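Local coordinates for acyl-CoA synthetase (AMP-forming)/AMP-acid ligase II-like protein (Dyadobacter fermentans, PDB 4GS5) that probably uses ATP to activate carboxylic acids, possibly medium-chain fatty acids, as acyl-adenylates and then transfers the acyl group to coenzyme A, at residues I55-T58 / R59-A63; C84-V87 / G88-A91; M95-R98 / G99-D103. All coordinates share one frame; numbering follows the deposited sequence.

In the fold
All three contacts are local, and all lie in the AMP-binding part of the chain. Contact 1 marks the passage from strand 52-58 into helix 59-72, whereas contacts 2 and 3 follow each other along one connection, from the loop after strand 80-83 into helix 90-102 and on to its C-terminal end. Contact 2 is at the surface and contact 1 partly buried; contact 3 is largely buried. Side-chain oxygens take backbone N-H groups in contacts 1 and 2, as a capping box and an Asx turn, while the bonds within contact 3 are backbone to backbone. Contacts 1 and 3 meet where Leu62 O lies 3.6 Å from Val97 CG1.

Contact 1: I55-T58 / R59-A63; sequences ITVT and RAQLA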
ATOM      1  N   ILE A  55       6.260  13.996  13.023  1.00 36.61           N
ATOM      2  CA  ILE A  55       7.304  12.981  12.958  1.00 35.42           C
ATOM      3  C   ILE A  55       8.597  13.676  12.569  1.00 37.51           C
ATOM      4  O   ILE A  55       8.594  14.603  11.758  1.00 41.48           O
ATOM      5  CB  ILE A  55       6.993  11.880  11.936  1.00 40.44           C
ATOM      6  CG1 ILE A  55       6.758  12.494  10.564  1.00 44.24           C
ATOM      7  CG2 ILE A  55       5.775  11.034  12.365  1.00 41.77           C
ATOM      8  CD1 ILE A  55       6.520  11.464   9.480  1.00 42.61           C
ATOM      9  N   THR A  56       9.709  13.261  13.149  1.00 33.54           N
ATOM     10  CA  THR A  56      10.954  13.904  12.772  1.00 35.07           C
ATOM     11  C   THR A  56      11.734  13.025  11.809  1.00 34.42           C
ATOM     12  O   THR A  56      11.798  11.800  11.970  1.00 39.98           O
ATOM     13  CB  THR A  56      11.810  14.362  13.992  1.00 59.53           C
ATOM     14  OG1 THR A  56      12.724  13.328  14.382  1.00 63.48           O
ATOM     15  CG2 THR A  56      10.915  14.738  15.161  1.00 50.71           C
ATOM     16  N   VAL A  57      12.283  13.650  10.777  1.00 31.35           N
ATOM     17  CA  VAL A  57      13.054  12.918   9.778  1.00 34.50           C
ATOM     18  C   VAL A  57      14.343  13.664   9.523  1.00 37.11           C
ATOM     19  O   VAL A  57      14.376  14.895   9.597  1.00 40.03           O
ATOM     20  CB  VAL A  57      12.287  12.788   8.463  1.00 35.32           C
ATOM     21  CG1 VAL A  57      11.035  11.949   8.677  1.00 35.39           C
ATOM     22  CG2 VAL A  57      11.938  14.173   7.934  1.00 35.71           C
ATOM     23  N   THR A  58      15.415  12.929   9.246  1.00 37.71           N
ATOM     24  CA  THR A  58      16.707  13.580   9.081  1.00 42.48           C
ATOM     25  C   THR A  58      16.826  14.117   7.664  1.00 44.08           C
ATOM     26  O   THR A  58      16.086  13.694   6.759  1.00 38.19           O
ATOM     27  CB  THR A  58      17.889  12.631   9.380  1.00 46.98           C
ATOM     28  OG1 THR A  58      18.010  11.644   8.346  1.00 49.62           O
ATOM     29  CG2 THR A  58      17.696  11.938  10.721  1.00 48.70           C
ATOM     30  N   ARG A  59      17.746  15.055   7.479  1.00 40.34           N
ATOM     31  CA  ARG A  59      18.070  15.552   6.147  1.00 39.73           C
ATOM     32  C   ARG A  59      18.547  14.405   5.249  1.00 43.92           C
ATOM     33  O   ARG A  59      18.141  14.285   4.083  1.00 37.36           O
ATOM     34  CB  ARG A  59      19.158  16.630   6.231  1.00 37.73           C
ATOM     35  CG  ARG A  59      19.423  17.287   4.906  1.00 37.76           C
ATOM     36  CD  ARG A  59      20.683  18.140   4.899  1.00 43.52           C
ATOM     37  NE  ARG A  59      20.696  18.962   3.692  1.00 45.32           N
ATOM     38  CZ  ARG A  59      20.050  20.119   3.574  1.00 45.72           C
ATOM     39  NH1 ARG A  59      19.370  20.614   4.606  1.00 44.32           N
ATOM     40  NH2 ARG A  59      20.097  20.790   2.431  1.00 45.69           N
ATOM     41  N   ALA A  60      19.399  13.551   5.805  1.00 47.19           N
ATOM     42  CA  ALA A  60      19.977  12.447   5.052  1.00 46.52           C
ATOM     43  C   ALA A  60      18.898  11.514   4.495  1.00 42.44           C
ATOM     44  O   ALA A  60      19.004  11.018   3.352  1.00 35.61           O
ATOM     45  CB  ALA A  60      20.975  11.676   5.925  1.00 46.04           C
ATOM     46  N   GLN A  61      17.871  11.278   5.310  1.00 43.49           N
ATOM     47  CA  GLN A  61      16.723  10.444   4.936  1.00 42.74           C
ATOM     48  C   GLN A  61      16.006  11.006   3.723  1.00 37.58           C
ATOM     49  O   GLN A  61      15.736  10.301   2.756  1.00 40.17           O
ATOM     50  CB  GLN A  61      15.709  10.408   6.086  1.00 46.24           C
ATOM     51  CG  GLN A  61      16.005   9.405   7.159  1.00 47.39           C
ATOM     52  CD  GLN A  61      14.891   9.311   8.179  1.00 42.06           C
ATOM     53  OE1 GLN A  61      14.800  10.130   9.083  1.00 44.59           O
ATOM     54  NE2 GLN A  61      14.038   8.306   8.037  1.00 39.66           N
ATOM     55  N   LEU A  62      15.640  12.278   3.822  1.00 35.89           N
ATOM     56  CA  LEU A  62      14.925  12.961   2.757  1.00 37.56           C
ATOM     57  C   LEU A  62      15.743  12.991   1.468  1.00 38.45           C
ATOM     58  O   LEU A  62      15.208  12.765   0.381  1.00 31.42           O
ATOM     59  CB  LEU A  62      14.564  14.386   3.200  1.00 38.73           C
ATOM     60  CG  LEU A  62      13.609  14.438   4.406  1.00 39.27           C
ATOM     61  CD1 LEU A  62      13.444  15.848   4.953  1.00 36.09           C
ATOM     62  CD2 LEU A  62      12.253  13.830   4.058  1.00 37.82           C
ATOM     63  N   ALA A  63      17.037  13.280   1.591  1.00 38.62           N
ATOM     64  CA  ALA A  63      17.911  13.362   0.428  1.00 37.59           C
ATOM     65  C   ALA A  63      18.048  12.001  -0.271  1.00 37.13           C
ATOM     66  O   ALA A  63      18.077  11.923  -1.496  1.00 38.59           O
ATOM     67  CB  ALA A  63      19.294  13.911   0.821  1.00 38.63           C
TER
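The chain turns at Thr58 from strand 55-58 into helix 59-63, the axes of these short segments making 76°. Thr58 is the N-cap and forms a capping box with Gln61. Its OG1, set between the backbone N and the carbonyl carbon (chi1 71°), accepts from Gln61 N at 3.1 Å. In return Gln61 OE1 takes the N-H of Thr58 at 2.9 Å, a nearly straight bond (168°). The glutamine chain, extended beyond CG, crosses the threonine side chain at about a right angle and passes CG 3.2 Å from Thr58 OG1; its NE2 is held by Val224 O. Shortened to an alanine here, the side chain would probably leave the N-H of Thr58 and the carbonyl of Val224 without their partners, keeping just the Thr58 half of the box. The first turn is closed by Leu62 N bonding to Thr58 O at 3.3 Å, and beside it Val57 CG2 packs on Leu62 CD1 at 3.7 Å. The extended Arg59 chain ends at Trp34, where NH1 bonds the backbone carbonyl and the guanidinium makes a cation-pi contact. Strand 40-46 pairs with strand 52-58, while Leu62 rests on Met94 and Val97 of helix 90-102.

Contact 2: C84-V87 / G88-A91; sequences CLNV and GYIA
Asn86 and Gly88 carry this turn. Asn86 OD1 accepts from Gly88 N at 2.8 Å, the bond from a side-chain oxygen to the backbone two residues on that defines an Asx turn. The donor lies in the carbonyl plane of the side-chain amide, with a C=O...N angle of 147°. Asn86 places its CG anti to its own N and beside its carbonyl carbon (chi1 -162°), which swings the amide forward over the chain that follows. A second bond overlaps the first: Asn86 O accepts from Tyr89 N at 3.0 Å and closes a type I beta turn from Asn86 to Tyr89. One asparagine thus supplies both its oxygens to the same reversal.

Gly88 fits this tight bend because it has no side chain: a beta carbon on it would clash with Asn86 OD1, which already lies 3.3 Å from Gly88 CA. The same oxygen reaches the edge of the Tyr89 ring, in its plane, 3.7 Å from Tyr89 CD2. Amide and ring planes are almost perpendicular, at 84°, so the amide is not stacked on the ring.

Ala91, already in the helix, turns its methyl back toward the loop, where Leu85 CD1 lies 4.3 Å from Ala91 CB in a light apolar touch. Tyr89 occupies the N-cap position of this helix. Around the loop, Tyr23 OH accepts from Val87 N, and Gln133 NE2 bonds Cys84 O. The turn lets the chain leave the end of strand 80-83 and enter helix 90-102, with Leu85 and Cys84 resting on the adjacent strand 126-129 and Ile90 hydrogen-bonded through its backbone to His44 of strand 40-46.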
ATOM      1  N   CYS A  84       0.522  18.649  -6.195  1.00 34.53           N
ATOM      2  CA  CYS A  84      -0.909  18.714  -5.882  1.00 35.61           C
ATOM      3  C   CYS A  84      -1.254  17.872  -4.665  1.00 36.29           C
ATOM      4  O   CYS A  84      -2.424  17.610  -4.395  1.00 35.54           O
ATOM      5  CB  CYS A  84      -1.752  18.248  -7.072  1.00 36.23           C
ATOM      6  SG  CYS A  84      -1.333  16.560  -7.672  1.00 35.38           S
ATOM      7  N   LEU A  85      -0.224  17.440  -3.945  1.00 32.69           N
ATOM      8  CA  LEU A  85      -0.398  16.788  -2.663  1.00 33.08           C
ATOM      9  C   LEU A  85      -0.220  17.831  -1.567  1.00 35.51           C
ATOM     10  O   LEU A  85       0.545  18.784  -1.722  1.00 35.82           O
ATOM     11  CB  LEU A  85       0.626  15.675  -2.516  1.00 34.61           C
ATOM     12  CG  LEU A  85       0.402  14.563  -3.540  1.00 36.80           C
ATOM     13  CD1 LEU A  85       1.593  13.641  -3.603  1.00 27.16           C
ATOM     14  CD2 LEU A  85      -0.870  13.825  -3.170  1.00 38.54           C
ATOM     15  N   ASN A  86      -0.938  17.647  -0.469  1.00 39.98           N
ATOM     16  CA  ASN A  86      -0.983  18.621   0.611  1.00 44.38           C
ATOM     17  C   ASN A  86       0.408  18.837   1.194  1.00 41.78           C
ATOM     18  O   ASN A  86       0.988  17.915   1.766  1.00 43.39           O
ATOM     19  CB  ASN A  86      -1.961  18.144   1.693  1.00 44.17           C
ATOM     20  CG  ASN A  86      -2.401  19.261   2.615  1.00 49.41           C
ATOM     21  OD1 ASN A  86      -1.580  20.034   3.099  1.00 45.85           O
ATOM     22  ND2 ASN A  86      -3.711  19.358   2.855  1.00 52.91           N
ATOM     23  N   VAL A  87       0.956  20.043   1.025  1.00 41.45           N
ATOM     24  CA  VAL A  87       2.303  20.327   1.515  1.00 42.66           C
ATOM     25  C   VAL A  87       2.288  20.580   3.016  1.00 50.64           C
ATOM     26  O   VAL A  87       3.328  20.817   3.624  1.00 55.75           O
ATOM     27  CB  VAL A  87       2.956  21.531   0.801  1.00 45.37           C
ATOM     28  CG1 VAL A  87       3.317  21.174  -0.633  1.00 33.18           C
ATOM     29  CG2 VAL A  87       2.047  22.762   0.875  1.00 47.36           C
ATOM     30  N   GLY A  88       1.104  20.549   3.613  1.00 52.26           N
ATOM     31  CA  GLY A  88       1.016  20.576   5.060  1.00 54.10           C
ATOM     32  C   GLY A  88       1.460  19.222   5.600  1.00 56.80           C
ATOM     33  O   GLY A  88       1.684  19.073   6.801  1.00 61.70           O
ATOM     34  N   TYR A  89       1.584  18.237   4.709  1.00 52.14           N
ATOM     35  CA  TYR A  89       1.939  16.869   5.110  1.00 56.60           C
ATOM     36  C   TYR A  89       3.125  16.312   4.327  1.00 57.80           C
ATOM     37  O   TYR A  89       3.513  16.859   3.295  1.00 54.54           O
ATOM     38  CB  TYR A  89       0.725  15.928   5.014  1.00 56.09           C
ATOM     39  CG  TYR A  89      -0.370  16.315   5.982  1.00 61.79           C
ATOM     40  CD1 TYR A  89      -0.593  15.584   7.145  1.00 67.32           C
ATOM     41  CD2 TYR A  89      -1.160  17.437   5.754  1.00 62.23           C
ATOM     42  CE1 TYR A  89      -1.585  15.954   8.044  1.00 71.56           C
ATOM     43  CE2 TYR A  89      -2.150  17.814   6.647  1.00 68.15           C
ATOM     44  CZ  TYR A  89      -2.358  17.071   7.788  1.00 73.38           C
ATOM     45  OH  TYR A  89      -3.347  17.445   8.669  1.00 80.19           O
ATOM     46  N   ILE A  90       3.683  15.212   4.822  1.00 64.82           N
ATOM     47  CA  ILE A  90       4.907  14.633   4.267  1.00 65.22           C
ATOM     48  C   ILE A  90       4.829  14.295   2.781  1.00 64.17           C
ATOM     49  O   ILE A  90       5.806  14.464   2.052  1.00 67.41           O
ATOM     50  CB  ILE A  90       5.346  13.379   5.058  1.00 68.87           C
ATOM     51  CG1 ILE A  90       6.638  12.798   4.476  1.00 71.26           C
ATOM     52  CG2 ILE A  90       4.247  12.342   5.063  1.00 66.16           C
ATOM     53  CD1 ILE A  90       7.737  12.604   5.506  1.00 74.71           C
ATOM     54  N   ALA A  91       3.682  13.811   2.323  1.00 61.18           N
ATOM     55  CA  ALA A  91       3.551  13.436   0.913  1.00 53.44           C
ATOM     56  C   ALA A  91       3.857  14.620  -0.008  1.00 46.22           C
ATOM     57  O   ALA A  91       4.591  14.496  -0.989  1.00 41.74           O
ATOM     58  CB  ALA A  91       2.164  12.889   0.639  1.00 58.35           C
TER

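Contact 3: M95-R98 / G99-D103; sequences MLVR and GMELD
Four carbonyls, from Met95 to Arg98, each receive an N-H from four residues further on. Gly99 N bonds Met95 O at 3.0 Å, and Met100 N bonds Leu96 O at 2.9 Å. Glu101 N meets Val97 O at 2.8 Å, and Leu102 N bonds Arg98 O at the same distance, though with a more bent N-H (139°). Val97 O has a second, weak donor in Met100 N at 3.2 Å, so this N-H is shared between two carbonyls.

Two side chains lie against these oxygens. Met100, a selenomethionine, bends at chi3 (-65°) and folds its methyl back, with CE 3.5 Å from Leu96 O, and Leu102 brings CB within 3.1 Å of Arg98 O. Elsewhere Glu101 and Val97 run side by side, pointing the same way, with Glu101 CG 4.2 Å from Val97 CG1. The guanidinium of Arg98 sets its edge, in plane, toward the selenium of Met95, also selenomethionine. Glu101 OE2 has a weak hydrogen bond from Trp34 NE1 of helix 22-36, and past the helix Asp103, with positive phi, pairs through its backbone with Gly78.

The helix is the crossover of a beta-alpha-beta unit joining strands 80-83 and 105-109. With the carbonyls of Met95 to Arg98 and the N-H groups of Gly99 to Leu102 paired within it, these residues present mainly side chains to helices 22-36 and 59-72, consistent with their burial.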
HETATM    1  N   MSE A  95       7.625  16.228  -2.492  1.00 31.07           N
HETATM    2  CA  MSE A  95       7.722  16.778  -3.843  1.00 31.14           C
HETATM    3  C   MSE A  95       8.676  17.975  -3.861  1.00 35.81           C
HETATM    4  O   MSE A  95       9.398  18.195  -4.854  1.00 29.97           O
HETATM    5  CB  MSE A  95       6.340  17.180  -4.368  1.00 29.58           C
HETATM    6  CG  MSE A  95       5.442  16.000  -4.696  1.00 28.12           C
HETATM    7 SE   MSE A  95       6.177  14.942  -6.151  0.47 27.96          SE
HETATM    8  CE  MSE A  95       6.055  16.251  -7.578  1.00 31.53           C
ATOM      9  N   LEU A  96       8.689  18.740  -2.763  1.00 33.16           N
ATOM     10  CA  LEU A  96       9.579  19.905  -2.648  1.00 33.81           C
ATOM     11  C   LEU A  96      11.037  19.486  -2.530  1.00 35.45           C
ATOM     12  O   LEU A  96      11.916  20.075  -3.158  1.00 36.26           O
ATOM     13  CB  LEU A  96       9.204  20.759  -1.435  1.00 40.73           C
ATOM     14  CG  LEU A  96       7.747  21.224  -1.368  1.00 38.05           C
ATOM     15  CD1 LEU A  96       7.548  22.105  -0.146  1.00 42.50           C
ATOM     16  CD2 LEU A  96       7.377  21.966  -2.642  1.00 34.32           C
ATOM     17  N   VAL A  97      11.285  18.472  -1.703  1.00 36.08           N
ATOM     18  CA  VAL A  97      12.622  17.920  -1.521  1.00 35.95           C
ATOM     19  C   VAL A  97      13.187  17.403  -2.832  1.00 33.13           C
ATOM     20  O   VAL A  97      14.319  17.739  -3.202  1.00 34.54           O
ATOM     21  CB  VAL A  97      12.626  16.776  -0.478  1.00 37.62           C
ATOM     22  CG1 VAL A  97      13.980  16.063  -0.472  1.00 32.45           C
ATOM     23  CG2 VAL A  97      12.295  17.328   0.909  1.00 41.40           C
ATOM     24  N   ARG A  98      12.403  16.584  -3.539  1.00 34.26           N
ATOM     25  CA  ARG A  98      12.811  16.101  -4.864  1.00 31.55           C
ATOM     26  C   ARG A  98      13.112  17.286  -5.774  1.00 31.08           C
ATOM     27  O   ARG A  98      14.150  17.335  -6.430  1.00 35.23           O
ATOM     28  CB  ARG A  98      11.719  15.228  -5.490  1.00 29.44           C
ATOM     29  CG  ARG A  98      11.520  13.892  -4.793  1.00 30.19           C
ATOM     30  CD  ARG A  98      10.161  13.282  -5.146  1.00 34.13           C
ATOM     31  NE  ARG A  98       9.885  12.082  -4.361  1.00 34.31           N
ATOM     32  CZ  ARG A  98       8.667  11.621  -4.102  1.00 35.67           C
ATOM     33  NH1 ARG A  98       7.598  12.255  -4.564  1.00 43.94           N
ATOM     34  NH2 ARG A  98       8.515  10.526  -3.381  1.00 34.39           N
ATOM     35  N   GLY A  99      12.199  18.248  -5.795  1.00 34.40           N
ATOM     36  CA  GLY A  99      12.384  19.459  -6.576  1.00 37.31           C
ATOM     37  C   GLY A  99      13.695  20.180  -6.312  1.00 39.57           C
ATOM     38  O   GLY A  99      14.351  20.646  -7.245  1.00 39.34           O
HETATM   39  N   MSE A 100      14.083  20.293  -5.044  1.00 37.70           N
HETATM   40  CA  MSE A 100      15.300  21.026  -4.714  1.00 39.27           C
HETATM   41  C   MSE A 100      16.552  20.180  -4.907  1.00 40.83           C
HETATM   42  O   MSE A 100      17.608  20.691  -5.279  1.00 40.31           O
HETATM   43  CB  MSE A 100      15.244  21.563  -3.288  1.00 39.50           C
HETATM   44  CG  MSE A 100      14.325  22.747  -3.113  1.00 43.53           C
HETATM   45 SE   MSE A 100      14.347  23.266  -1.258  0.44 46.60          SE
HETATM   46  CE  MSE A 100      13.553  21.677  -0.464  1.00 42.76           C
ATOM     47  N   GLU A 101      16.438  18.885  -4.641  1.00 37.41           N
ATOM     48  CA  GLU A 101      17.576  17.998  -4.818  1.00 39.68           C
ATOM     49  C   GLU A 101      17.872  17.720  -6.288  1.00 36.04           C
ATOM     50  O   GLU A 101      19.026  17.548  -6.666  1.00 42.05           O
ATOM     51  CB  GLU A 101      17.357  16.693  -4.061  1.00 40.10           C
ATOM     52  CG  GLU A 101      17.503  16.855  -2.567  1.00 43.99           C
ATOM     53  CD  GLU A 101      18.922  17.234  -2.188  1.00 50.85           C
ATOM     54  OE1 GLU A 101      19.781  16.325  -2.150  1.00 54.69           O
ATOM     55  OE2 GLU A 101      19.178  18.437  -1.950  1.00 52.58           O
ATOM     56  N   LEU A 102      16.828  17.712  -7.111  1.00 32.40           N
ATOM     57  CA  LEU A 102      16.927  17.242  -8.496  1.00 36.59           C
ATOM     58  C   LEU A 102      16.805  18.389  -9.503  1.00 38.83           C
ATOM     59  O   LEU A 102      16.832  18.167 -10.709  1.00 37.40           O
ATOM     60  CB  LEU A 102      15.855  16.171  -8.759  1.00 28.71           C
ATOM     61  CG  LEU A 102      15.928  14.942  -7.833  1.00 29.91           C
ATOM     62  CD1 LEU A 102      14.766  13.953  -8.035  1.00 23.52           C
ATOM     63  CD2 LEU A 102      17.254  14.218  -7.997  1.00 37.88           C
ATOM     64  N   ASP A 103      16.671  19.614  -8.993  1.00 39.40           N
ATOM     65  CA  ASP A 103      16.557  20.817  -9.830  1.00 43.08           C
ATOM     66  C   ASP A 103      15.316  20.766 -10.725  1.00 37.30           C
ATOM     67  O   ASP A 103      15.410  20.876 -11.953  1.00 31.48           O
ATOM     68  CB  ASP A 103      17.801  21.018 -10.708  1.00 47.38           C
ATOM     69  CG  ASP A 103      19.066  21.241  -9.904  1.00 56.54           C
ATOM     70  OD1 ASP A 103      18.985  21.711  -8.749  1.00 56.66           O
ATOM     71  OD2 ASP A 103      20.154  20.954 -10.452  1.00 63.70           O
TER